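Local coordinates for protein FmtA (Staphylococcus aureus, PDB 5ZH8), which removes D-alanyl esters from wall teichoic acid and lipoteichoic acid in the staphylococcal cell envelope, and affects methicillin resistance and autolysis, at residues A[75-79]-A[381-385]; A[213-217]-A[281-285]; A[360-364]-A[375-379]. All coordinates share one frame; numbering follows the deposited sequence.

Contacts 1 and 3 are neighbours. Their centres lie about 10 Å apart, and both use helix 371-382. In contact 3 this helix packs on strand 359-365; in contact 1 its last turn and the following residues meet helix 74-85. They also touch directly, through Leu383 CD1 and Val361 CG2 at 3.9 Å. Contact 2 lies on the opposite side of the chain's centre. Its centre is about 35 Å from that of contact 1 and about 25 Å from that of contact 3. It holds Asp213, paired with Lys130 of the SXXK sequence, so it probably borders the active site. Contacts 1 and 3 appear to be structural packing away from that region.

Contact 1: residues A[75-79]-A[381-385]; sequences KYKKI and DILKQ
Ile382 meets Ile79 through two of its carbons, and its torsions explain how. Its CG2 is anti to the backbone N, while CG1 lies beside that N (chi1 -60°) and continues extended to CD1. Ile382 CG2 and Ile382 CD1 thus end on the same side of Ile79 CG1, each 3.8 Å from it. Ile79 CD1 reaches on to Leu383 CD2 at 4.0 Å. Those two side chains cross at about a right angle.

Leu383 CD2 has a second neighbour. The aliphatic part of Lys75 passes across it, with Lys75 CD 3.9 Å from Leu383 CD2. The lysine chain then bends at chi3 (-44°). Its NZ forms a salt bridge with Glu96 and a hydrogen bond with Tyr359 OH. Lys78 crosses Ile382 at a slant, with Lys78 CD 3.9 Å from Ile382 CG2. Ile382 CG2 also faces the carbonyl oxygen of Lys75, which accepts the backbone hydrogen bond from Ile79 N.

Helix 371-382 ends in this region. Lys384 leaves helical geometry with positive phi, and Gln385 folds back so that its NE2 donates to Leu383 O at 2.9 Å. The bond is nearly straight at the hydrogen (172°), but the donor stands above the carbonyl plane. Gln385 OE1 is bonded to Asn356, so both ends of the amide are engaged.

The contact joins helix 74-85 near its start to the end of helix 371-382, on one side of the large antiparallel sheet. Its chemistry is apolar: branched side chains and lysine methylenes meet across it. The charged end of Lys75 is paired at its margin, so the attraction between the segments is mainly dispersion and burial.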
ATOM      1  N   LYS A  75      26.359 -15.378  -4.016  1.00 62.90           N
ATOM      2  CA  LYS A  75      24.928 -15.169  -4.264  1.00 60.44           C
ATOM      3  C   LYS A  75      24.215 -14.680  -3.012  1.00 58.94           C
ATOM      4  O   LYS A  75      23.558 -13.645  -3.027  1.00 57.36           O
ATOM      5  CB  LYS A  75      24.239 -16.471  -4.660  1.00 60.13           C
ATOM      6  CG  LYS A  75      24.613 -17.050  -6.007  1.00 61.49           C
ATOM      7  CD  LYS A  75      23.810 -18.308  -6.304  1.00 61.04           C
ATOM      8  CE  LYS A  75      23.712 -19.257  -5.114  1.00 61.37           C
ATOM      9  NZ  LYS A  75      23.349 -20.641  -5.517  1.00 61.84           N
ATOM     10  N   TYR A  76      24.344 -15.462  -1.942  1.00 59.23           N
ATOM     11  CA  TYR A  76      23.605 -15.239  -0.706  1.00 58.14           C
ATOM     12  C   TYR A  76      24.169 -14.074   0.084  1.00 58.75           C
ATOM     13  O   TYR A  76      23.424 -13.377   0.776  1.00 57.73           O
ATOM     14  CB  TYR A  76      23.591 -16.509   0.146  1.00 58.86           C
ATOM     15  CG  TYR A  76      22.892 -17.646  -0.552  1.00 58.15           C
ATOM     16  CD1 TYR A  76      21.536 -17.564  -0.863  1.00 55.92           C
ATOM     17  CD2 TYR A  76      23.581 -18.793  -0.923  1.00 59.85           C
ATOM     18  CE1 TYR A  76      20.891 -18.597  -1.516  1.00 55.40           C
ATOM     19  CE2 TYR A  76      22.937 -19.836  -1.565  1.00 59.22           C
ATOM     20  CZ  TYR A  76      21.595 -19.730  -1.863  1.00 57.10           C
ATOM     21  OH  TYR A  76      20.951 -20.756  -2.516  1.00 56.96           O
ATOM     22  N   LYS A  77      25.476 -13.860  -0.022  1.00 60.58           N
ATOM     23  CA  LYS A  77      26.097 -12.693   0.579  1.00 61.48           C
ATOM     24  C   LYS A  77      25.522 -11.413  -0.026  1.00 59.52           C
ATOM     25  O   LYS A  77      25.244 -10.442   0.683  1.00 58.66           O
ATOM     26  CB  LYS A  77      27.605 -12.727   0.376  1.00 64.68           C
ATOM     27  CG  LYS A  77      28.313 -11.573   1.060  1.00 66.52           C
ATOM     28  CD  LYS A  77      29.823 -11.748   1.075  1.00 70.02           C
ATOM     29  CE  LYS A  77      30.508 -10.512   1.640  1.00 71.86           C
ATOM     30  NZ  LYS A  77      29.884 -10.032   2.912  1.00 71.45           N
ATOM     31  N   LYS A  78      25.350 -11.441  -1.346  1.00 58.31           N
ATOM     32  CA  LYS A  78      24.808 -10.322  -2.105  1.00 56.94           C
ATOM     33  C   LYS A  78      23.368 -10.053  -1.683  1.00 54.30           C
ATOM     34  O   LYS A  78      22.955  -8.909  -1.563  1.00 53.63           O
ATOM     35  CB  LYS A  78      24.869 -10.641  -3.602  1.00 57.28           C
ATOM     36  CG  LYS A  78      25.177  -9.467  -4.517  1.00 58.23           C
ATOM     37  CD  LYS A  78      25.189  -9.923  -5.980  1.00 58.81           C
ATOM     38  CE  LYS A  78      26.421  -9.467  -6.785  1.00 61.40           C
ATOM     39  NZ  LYS A  78      26.322  -8.118  -7.412  1.00 61.82           N
ATOM     40  N   ILE A  79      22.609 -11.124  -1.468  1.00 52.84           N
ATOM     41  CA  ILE A  79      21.204 -11.029  -1.069  1.00 50.71           C
ATOM     42  C   ILE A  79      21.112 -10.428   0.334  1.00 50.66           C
ATOM     43  O   ILE A  79      20.383  -9.465   0.555  1.00 49.93           O
ATOM     44  CB  ILE A  79      20.509 -12.415  -1.090  1.00 49.56           C
ATOM     45  CG1 ILE A  79      20.389 -12.935  -2.529  1.00 49.15           C
ATOM     46  CG2 ILE A  79      19.129 -12.343  -0.454  1.00 48.11           C
ATOM     47  CD1 ILE A  79      20.149 -14.430  -2.639  1.00 48.88           C
ATOM     48  N   ASP A 381      18.042 -10.575 -10.740  1.00 48.66           N
ATOM     49  CA  ASP A 381      19.343  -9.911 -10.797  1.00 50.49           C
ATOM     50  C   ASP A 381      20.436 -10.719 -10.106  1.00 51.19           C
ATOM     51  O   ASP A 381      21.487 -10.974 -10.697  1.00 52.91           O
ATOM     52  CB  ASP A 381      19.268  -8.484 -10.237  1.00 50.67           C
ATOM     53  CG  ASP A 381      18.306  -7.595 -11.022  1.00 50.91           C
ATOM     54  OD1 ASP A 381      18.066  -7.870 -12.220  1.00 51.73           O
ATOM     55  OD2 ASP A 381      17.787  -6.615 -10.446  1.00 50.51           O
ATOM     56  N   ILE A 382      20.198 -11.141  -8.869  1.00 50.24           N
ATOM     57  CA  ILE A 382      21.248 -11.809  -8.105  1.00 51.21           C
ATOM     58  C   ILE A 382      21.357 -13.288  -8.474  1.00 51.66           C
ATOM     59  O   ILE A 382      22.434 -13.753  -8.838  1.00 53.47           O
ATOM     60  CB  ILE A 382      21.048 -11.641  -6.591  1.00 50.32           C
ATOM     61  CG1 ILE A 382      21.079 -10.150  -6.228  1.00 50.55           C
ATOM     62  CG2 ILE A 382      22.122 -12.407  -5.836  1.00 51.61           C
ATOM     63  CD1 ILE A 382      20.851  -9.844  -4.756  1.00 50.09           C
ATOM     64  N   LEU A 383      20.248 -14.017  -8.389  1.00 50.28           N
ATOM     65  CA  LEU A 383      20.239 -15.444  -8.728  1.00 50.65           C
ATOM     66  C   LEU A 383      20.179 -15.724 -10.234  1.00 51.62           C
ATOM     67  O   LEU A 383      20.351 -16.864 -10.646  1.00 52.25           O
ATOM     68  CB  LEU A 383      19.077 -16.153  -8.027  1.00 48.93           C
ATOM     69  CG  LEU A 383      19.062 -16.074  -6.494  1.00 48.05           C
ATOM     70  CD1 LEU A 383      17.826 -16.779  -5.965  1.00 46.72           C
ATOM     71  CD2 LEU A 383      20.311 -16.675  -5.885  1.00 49.47           C
ATOM     72  N   LYS A 384      19.918 -14.692 -11.038  1.00 52.31           N
ATOM     73  CA  LYS A 384      19.972 -14.771 -12.510  1.00 54.01           C
ATOM     74  C   LYS A 384      19.049 -15.846 -13.100  1.00 53.50           C
ATOM     75  O   LYS A 384      19.456 -16.631 -13.962  1.00 54.88           O
ATOM     76  CB  LYS A 384      21.415 -14.961 -12.981  1.00 56.56           C
ATOM     77  CG  LYS A 384      22.319 -13.825 -12.569  1.00 58.06           C
ATOM     78  CD  LYS A 384      23.759 -14.067 -13.005  1.00 61.24           C
ATOM     79  CE  LYS A 384      24.446 -15.137 -12.162  1.00 62.01           C
ATOM     80  NZ  LYS A 384      25.940 -15.038 -12.235  1.00 64.67           N
ATOM     81  N   GLN A 385      17.802 -15.859 -12.631  1.00 51.67           N
ATOM     82  CA  GLN A 385      16.805 -16.843 -13.065  1.00 51.23           C
ATOM     83  C   GLN A 385      15.801 -16.289 -14.070  1.00 51.27           C
ATOM     84  O   GLN A 385      14.762 -16.894 -14.307  1.00 50.30           O
ATOM     85  CB  GLN A 385      16.060 -17.392 -11.846  1.00 49.37           C
ATOM     86  CG  GLN A 385      16.966 -18.106 -10.868  1.00 49.77           C
ATOM     87  CD  GLN A 385      17.659 -19.292 -11.504  1.00 51.11           C
ATOM     88  OE1 GLN A 385      17.024 -20.288 -11.826  1.00 51.18           O
ATOM     89  NE2 GLN A 385      18.963 -19.184 -11.695  1.00 52.64           N
TER

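Contact 2: residues A[213-217]-A[281-285]; sequences DGNYL and QYYGA
Tyr216 and Ala285 bring the two backbones close: Tyr216 CA and Ala285 CA are 5.6 Å apart. Next to them, Leu217 CA and Gly284 CA are 5.8 Å apart. Residues 213-217 lie in helix 213-227. Residues 281-285 are loop, turned back by a bond from Ala285 N to Tyr282 O. Gly284 has positive phi (109°), and its backbone lies against the helix near Tyr216 O.

The polar link is Tyr282 OH donating to Asp213 OD2 at 2.6 Å. Asp213 OD2 accepts with its anti lone pair, the one turned from OD1. The carboxylate meets the phenol at the ring edge with the two planes 84° apart. Leu217 CD2 fills the curve of the loop. It touches Ala285 CB at 3.5 Å and Tyr282 CD1 at 4.2 Å, and Gln281 O lies 3.7 Å from the same Leu217 CD2. Ala285 CB also faces Asp213 O.

Asp213 OD1 forms a salt bridge with Lys130, so the two carboxylate oxygens have different partners. Lys130 closes an SXXK sequence, and Asp213 closes a Tyr-Asn-Asp sequence resembling the YXN motif of class C beta-lactamases and related DD-peptidases. The contact therefore probably lies at the edge of the active-site region. Helix 129-142 packs on Tyr216 and Ala285, helix 189-199 on Leu217, and Phe346 of strand 340-346 meets the Tyr282 ring.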
ATOM      1  N   ASP A 213     -11.238 -12.087  -3.113  1.00 55.38           N
ATOM      2  CA  ASP A 213     -11.080 -13.028  -2.002  1.00 54.10           C
ATOM      3  C   ASP A 213     -12.322 -13.890  -1.852  1.00 54.80           C
ATOM      4  O   ASP A 213     -12.221 -15.073  -1.543  1.00 53.98           O
ATOM      5  CB  ASP A 213     -10.836 -12.287  -0.680  1.00 54.73           C
ATOM      6  CG  ASP A 213      -9.478 -11.639  -0.609  1.00 53.58           C
ATOM      7  OD1 ASP A 213      -8.621 -11.935  -1.463  1.00 52.10           O
ATOM      8  OD2 ASP A 213      -9.265 -10.827   0.316  1.00 54.77           O
ATOM      9  N   GLY A 214     -13.487 -13.277  -2.067  1.00 56.62           N
ATOM     10  CA  GLY A 214     -14.775 -13.956  -1.958  1.00 57.82           C
ATOM     11  C   GLY A 214     -14.873 -15.264  -2.715  1.00 56.44           C
ATOM     12  O   GLY A 214     -15.463 -16.218  -2.218  1.00 56.48           O
ATOM     13  N   ASN A 215     -14.290 -15.314  -3.914  1.00 54.87           N
ATOM     14  CA  ASN A 215     -14.307 -16.536  -4.706  1.00 53.82           C
ATOM     15  C   ASN A 215     -13.759 -17.696  -3.886  1.00 52.01           C
ATOM     16  O   ASN A 215     -14.392 -18.742  -3.786  1.00 52.68           O
ATOM     17  CB  ASN A 215     -13.472 -16.393  -5.979  1.00 52.88           C
ATOM     18  CG  ASN A 215     -14.140 -15.537  -7.041  1.00 54.72           C
ATOM     19  OD1 ASN A 215     -15.342 -15.657  -7.321  1.00 56.34           O
ATOM     20  ND2 ASN A 215     -13.341 -14.673  -7.661  1.00 54.18           N
ATOM     21  N   TYR A 216     -12.584 -17.506  -3.293  1.00 49.94           N
ATOM     22  CA  TYR A 216     -11.943 -18.583  -2.543  1.00 48.33           C
ATOM     23  C   TYR A 216     -12.553 -18.812  -1.157  1.00 49.43           C
ATOM     24  O   TYR A 216     -12.343 -19.870  -0.563  1.00 48.96           O
ATOM     25  CB  TYR A 216     -10.424 -18.388  -2.483  1.00 46.18           C
ATOM     26  CG  TYR A 216      -9.753 -18.908  -3.738  1.00 44.82           C
ATOM     27  CD1 TYR A 216     -10.019 -18.334  -4.979  1.00 45.20           C
ATOM     28  CD2 TYR A 216      -8.887 -19.996  -3.696  1.00 43.28           C
ATOM     29  CE1 TYR A 216      -9.421 -18.811  -6.129  1.00 44.35           C
ATOM     30  CE2 TYR A 216      -8.287 -20.480  -4.843  1.00 42.38           C
ATOM     31  CZ  TYR A 216      -8.562 -19.890  -6.058  1.00 42.90           C
ATOM     32  OH  TYR A 216      -7.976 -20.371  -7.208  1.00 42.15           O
ATOM     33  N   LEU A 217     -13.320 -17.844  -0.654  1.00 51.26           N
ATOM     34  CA  LEU A 217     -14.143 -18.074   0.543  1.00 53.01           C
ATOM     35  C   LEU A 217     -15.302 -19.032   0.236  1.00 54.13           C
ATOM     36  O   LEU A 217     -15.605 -19.912   1.037  1.00 54.55           O
ATOM     37  CB  LEU A 217     -14.677 -16.759   1.122  1.00 54.80           C
ATOM     38  CG  LEU A 217     -13.629 -15.779   1.645  1.00 54.05           C
ATOM     39  CD1 LEU A 217     -14.294 -14.482   2.072  1.00 56.24           C
ATOM     40  CD2 LEU A 217     -12.833 -16.378   2.798  1.00 53.27           C
ATOM     41  N   GLN A 281     -13.556 -14.961   9.668  1.00 64.66           N
ATOM     42  CA  GLN A 281     -14.409 -15.153   8.495  1.00 64.07           C
ATOM     43  C   GLN A 281     -13.610 -15.404   7.211  1.00 61.09           C
ATOM     44  O   GLN A 281     -14.187 -15.496   6.127  1.00 60.60           O
ATOM     45  CB  GLN A 281     -15.305 -13.920   8.314  1.00 66.03           C
ATOM     46  CG  GLN A 281     -14.661 -12.756   7.563  1.00 64.78           C
ATOM     47  CD  GLN A 281     -15.173 -11.393   7.996  1.00 67.33           C
ATOM     48  OE1 GLN A 281     -15.625 -10.600   7.173  1.00 67.72           O
ATOM     49  NE2 GLN A 281     -15.096 -11.113   9.296  1.00 68.97           N
ATOM     50  N   TYR A 282     -12.287 -15.515   7.335  1.00 59.30           N
ATOM     51  CA  TYR A 282     -11.390 -15.555   6.175  1.00 56.79           C
ATOM     52  C   TYR A 282     -10.688 -16.900   5.974  1.00 55.32           C
ATOM     53  O   TYR A 282      -9.578 -16.954   5.434  1.00 53.78           O
ATOM     54  CB  TYR A 282     -10.361 -14.413   6.268  1.00 55.95           C
ATOM     55  CG  TYR A 282     -10.531 -13.376   5.182  1.00 55.60           C
ATOM     56  CD1 TYR A 282      -9.975 -13.572   3.919  1.00 53.54           C
ATOM     57  CD2 TYR A 282     -11.265 -12.216   5.406  1.00 57.53           C
ATOM     58  CE1 TYR A 282     -10.138 -12.634   2.917  1.00 53.69           C
ATOM     59  CE2 TYR A 282     -11.432 -11.273   4.409  1.00 57.76           C
ATOM     60  CZ  TYR A 282     -10.867 -11.486   3.166  1.00 55.87           C
ATOM     61  OH  TYR A 282     -11.033 -10.545   2.179  1.00 56.54           O
ATOM     62  N   TYR A 283     -11.345 -17.984   6.380  1.00 56.44           N
ATOM     63  CA  TYR A 283     -10.777 -19.323   6.217  1.00 55.24           C
ATOM     64  C   TYR A 283     -10.701 -19.688   4.744  1.00 53.60           C
ATOM     65  O   TYR A 283     -11.727 -19.855   4.089  1.00 54.42           O
ATOM     66  CB  TYR A 283     -11.590 -20.364   6.988  1.00 57.08           C
ATOM     67  CG  TYR A 283     -11.285 -20.377   8.469  1.00 58.63           C
ATOM     68  CD1 TYR A 283     -11.892 -19.471   9.329  1.00 60.79           C
ATOM     69  CD2 TYR A 283     -10.381 -21.291   9.007  1.00 58.19           C
ATOM     70  CE1 TYR A 283     -11.610 -19.474  10.683  1.00 62.45           C
ATOM     71  CE2 TYR A 283     -10.094 -21.300  10.359  1.00 59.89           C
ATOM     72  CZ  TYR A 283     -10.716 -20.390  11.194  1.00 61.98           C
ATOM     73  OH  TYR A 283     -10.458 -20.384  12.546  1.00 64.33           O
ATOM     74  N   GLY A 284      -9.479 -19.775   4.227  1.00 51.82           N
ATOM     75  CA  GLY A 284      -9.236 -20.173   2.845  1.00 50.48           C
ATOM     76  C   GLY A 284      -8.760 -19.064   1.927  1.00 49.64           C
ATOM     77  O   GLY A 284      -8.226 -19.347   0.855  1.00 48.66           O
ATOM     78  N   ALA A 285      -8.954 -17.811   2.330  1.00 50.68           N
ATOM     79  CA  ALA A 285      -8.548 -16.651   1.513  1.00 50.34           C
ATOM     80  C   ALA A 285      -7.532 -15.727   2.201  1.00 50.15           C
ATOM     81  O   ALA A 285      -7.215 -14.657   1.674  1.00 49.92           O
ATOM     82  CB  ALA A 285      -9.778 -15.855   1.093  1.00 52.05           C
TER

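Contact 3: residues A[360-364]-A[375-379]; sequences VVVLA and IKHIY
Val361 is the first residue of strand 360-364 to meet the helix, and it touches three of its side chains. CG1 stands anti to the backbone N (chi1 -174°) and reaches two isoleucines one turn apart. Val361 CG1 is 4.0 Å from Ile375 CG1 and 3.9 Å from Ile378 CG2. The Val361 and Ile375 side chains slide past each other in opposite directions. The other methyl, CG2, lies beside the backbone N and meets the edge of the Tyr379 ring, with Val361 CG2 4.2 Å from Tyr379 CD1. The backbone takes part too: Ile375 CD1 lies 3.6 Å from Val361 O.

Val362 points to the other face of the sheet, where it packs on helix 292-303. Leu363 returns to this face. Its CG is anti to the backbone N (chi1 -160°), which sets the branch over the backbone of Ile375. Leu363 CD2 comes to 3.9 Å from Ile375 N, and Leu363 CB lies 4.2 Å from Ile375 CD1. More loosely, Leu363 CD1 approaches Ile378 CD1 at 4.4 Å.

The axes of segments 360-364 and 375-379 run roughly antiparallel (154°) and come to 9.6 Å of each other. This is helix-on-sheet packing: the C-terminal helix lies on the large antiparallel sheet of the beta-lactamase-type fold, opposite helix 292-303. The neighbouring strand 90-96 adds Ile94 beside Val361 and Val92 beside Leu363. On the helix's outer side, His377 packs on Leu87 of the second subunit.

Every touching residue is buried. The contact is made by aliphatic carbons and one aromatic edge. The strand's backbone bonds mainly to its neighbours in the sheet, and Leu363 O also to Asn371 ND2, just before segment 375-379. Between residues 360-364 and 375-379 themselves, cohesion therefore comes from apolar packing.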
ATOM      1  N   VAL A 360      13.488 -21.833  -4.784  1.00 43.77           N
ATOM      2  CA  VAL A 360      12.241 -21.323  -4.225  1.00 42.58           C
ATOM      3  C   VAL A 360      12.614 -20.180  -3.302  1.00 42.45           C
ATOM      4  O   VAL A 360      13.297 -20.384  -2.305  1.00 42.99           O
ATOM      5  CB  VAL A 360      11.446 -22.392  -3.440  1.00 42.62           C
ATOM      6  CG1 VAL A 360      10.118 -21.816  -2.960  1.00 41.52           C
ATOM      7  CG2 VAL A 360      11.218 -23.628  -4.297  1.00 42.97           C
ATOM      8  N   VAL A 361      12.177 -18.978  -3.662  1.00 42.07           N
ATOM      9  CA  VAL A 361      12.496 -17.768  -2.912  1.00 42.24           C
ATOM     10  C   VAL A 361      11.229 -17.282  -2.237  1.00 41.37           C
ATOM     11  O   VAL A 361      10.262 -16.938  -2.911  1.00 40.68           O
ATOM     12  CB  VAL A 361      13.052 -16.655  -3.832  1.00 42.54           C
ATOM     13  CG1 VAL A 361      13.515 -15.459  -3.010  1.00 42.96           C
ATOM     14  CG2 VAL A 361      14.181 -17.193  -4.695  1.00 43.46           C
ATOM     15  N   VAL A 362      11.241 -17.267  -0.907  1.00 41.97           N
ATOM     16  CA  VAL A 362      10.097 -16.829  -0.110  1.00 41.89           C
ATOM     17  C   VAL A 362      10.517 -15.593   0.665  1.00 42.61           C
ATOM     18  O   VAL A 362      11.466 -15.650   1.450  1.00 43.85           O
ATOM     19  CB  VAL A 362       9.635 -17.919   0.891  1.00 42.23           C
ATOM     20  CG1 VAL A 362       8.328 -17.510   1.575  1.00 41.84           C
ATOM     21  CG2 VAL A 362       9.499 -19.271   0.203  1.00 41.94           C
ATOM     22  N   LEU A 363       9.818 -14.483   0.441  1.00 42.40           N
ATOM     23  CA  LEU A 363      10.164 -13.213   1.063  1.00 43.07           C
ATOM     24  C   LEU A 363       8.954 -12.654   1.800  1.00 43.34           C
ATOM     25  O   LEU A 363       7.935 -12.330   1.186  1.00 43.01           O
ATOM     26  CB  LEU A 363      10.657 -12.227   0.005  1.00 43.19           C
ATOM     27  CG  LEU A 363      11.492 -11.048   0.519  1.00 44.09           C
ATOM     28  CD1 LEU A 363      12.814 -11.545   1.089  1.00 44.96           C
ATOM     29  CD2 LEU A 363      11.733 -10.015  -0.574  1.00 44.05           C
ATOM     30  N   ALA A 364       9.076 -12.555   3.122  1.00 44.27           N
ATOM     31  CA  ALA A 364       7.984 -12.103   3.977  1.00 45.06           C
ATOM     32  C   ALA A 364       8.296 -10.727   4.562  1.00 46.14           C
ATOM     33  O   ALA A 364       9.346 -10.520   5.164  1.00 47.04           O
ATOM     34  CB  ALA A 364       7.739 -13.112   5.092  1.00 45.73           C
ATOM     35  N   ILE A 375      11.956  -9.104  -4.313  1.00 43.79           N
ATOM     36  CA  ILE A 375      12.010 -10.506  -4.712  1.00 43.04           C
ATOM     37  C   ILE A 375      12.453 -10.652  -6.177  1.00 43.17           C
ATOM     38  O   ILE A 375      13.103 -11.631  -6.526  1.00 43.00           O
ATOM     39  CB  ILE A 375      10.663 -11.220  -4.439  1.00 42.28           C
ATOM     40  CG1 ILE A 375      10.852 -12.739  -4.367  1.00 41.91           C
ATOM     41  CG2 ILE A 375       9.617 -10.855  -5.487  1.00 42.38           C
ATOM     42  CD1 ILE A 375       9.648 -13.482  -3.832  1.00 41.09           C
ATOM     43  N   LYS A 376      12.124  -9.672  -7.017  1.00 43.58           N
ATOM     44  CA  LYS A 376      12.593  -9.662  -8.408  1.00 44.42           C
ATOM     45  C   LYS A 376      14.090  -9.483  -8.466  1.00 44.71           C
ATOM     46  O   LYS A 376      14.777 -10.158  -9.223  1.00 45.28           O
ATOM     47  CB  LYS A 376      11.939  -8.546  -9.217  1.00 45.65           C
ATOM     48  CG  LYS A 376      10.515  -8.831  -9.636  1.00 46.09           C
ATOM     49  CD  LYS A 376       9.883  -7.592 -10.251  1.00 48.02           C
ATOM     50  CE  LYS A 376       8.545  -7.906 -10.915  1.00 49.02           C
ATOM     51  NZ  LYS A 376       8.279  -7.034 -12.108  1.00 51.36           N
ATOM     52  N   HIS A 377      14.590  -8.560  -7.660  1.00 44.62           N
ATOM     53  CA  HIS A 377      16.006  -8.264  -7.648  1.00 45.33           C
ATOM     54  C   HIS A 377      16.788  -9.497  -7.222  1.00 45.20           C
ATOM     55  O   HIS A 377      17.861  -9.768  -7.743  1.00 46.60           O
ATOM     56  CB  HIS A 377      16.292  -7.096  -6.718  1.00 45.48           C
ATOM     57  CG  HIS A 377      17.737  -6.726  -6.646  1.00 46.62           C
ATOM     58  ND1 HIS A 377      18.424  -6.195  -7.715  1.00 47.78           N
ATOM     59  CD2 HIS A 377      18.625  -6.808  -5.629  1.00 47.00           C
ATOM     60  CE1 HIS A 377      19.675  -5.971  -7.365  1.00 48.83           C
ATOM     61  NE2 HIS A 377      19.821  -6.324  -6.101  1.00 48.46           N
ATOM     62  N   ILE A 378      16.237 -10.252  -6.281  1.00 43.95           N
ATOM     63  CA  ILE A 378      16.882 -11.469  -5.803  1.00 43.85           C
ATOM     64  C   ILE A 378      16.829 -12.573  -6.870  1.00 43.94           C
ATOM     65  O   ILE A 378      17.836 -13.201  -7.179  1.00 45.08           O
ATOM     66  CB  ILE A 378      16.227 -11.944  -4.493  1.00 42.82           C
ATOM     67  CG1 ILE A 378      16.578 -10.973  -3.364  1.00 43.27           C
ATOM     68  CG2 ILE A 378      16.658 -13.361  -4.145  1.00 43.14           C
ATOM     69  CD1 ILE A 378      15.855 -11.242  -2.058  1.00 42.78           C
ATOM     70  N   TYR A 379      15.654 -12.791  -7.437  1.00 43.09           N
ATOM     71  CA  TYR A 379      15.434 -13.886  -8.376  1.00 43.37           C
ATOM     72  C   TYR A 379      16.077 -13.624  -9.751  1.00 44.72           C
ATOM     73  O   TYR A 379      16.757 -14.489 -10.313  1.00 45.41           O
ATOM     74  CB  TYR A 379      13.931 -14.105  -8.513  1.00 42.15           C
ATOM     75  CG  TYR A 379      13.512 -15.294  -9.347  1.00 42.22           C
ATOM     76  CD1 TYR A 379      13.459 -16.573  -8.802  1.00 41.92           C
ATOM     77  CD2 TYR A 379      13.118 -15.126 -10.674  1.00 42.77           C
ATOM     78  CE1 TYR A 379      13.044 -17.654  -9.565  1.00 42.29           C
ATOM     79  CE2 TYR A 379      12.706 -16.195 -11.446  1.00 42.97           C
ATOM     80  CZ  TYR A 379      12.666 -17.456 -10.891  1.00 42.73           C
ATOM     81  OH  TYR A 379      12.245 -18.513 -11.662  1.00 42.96           O
TER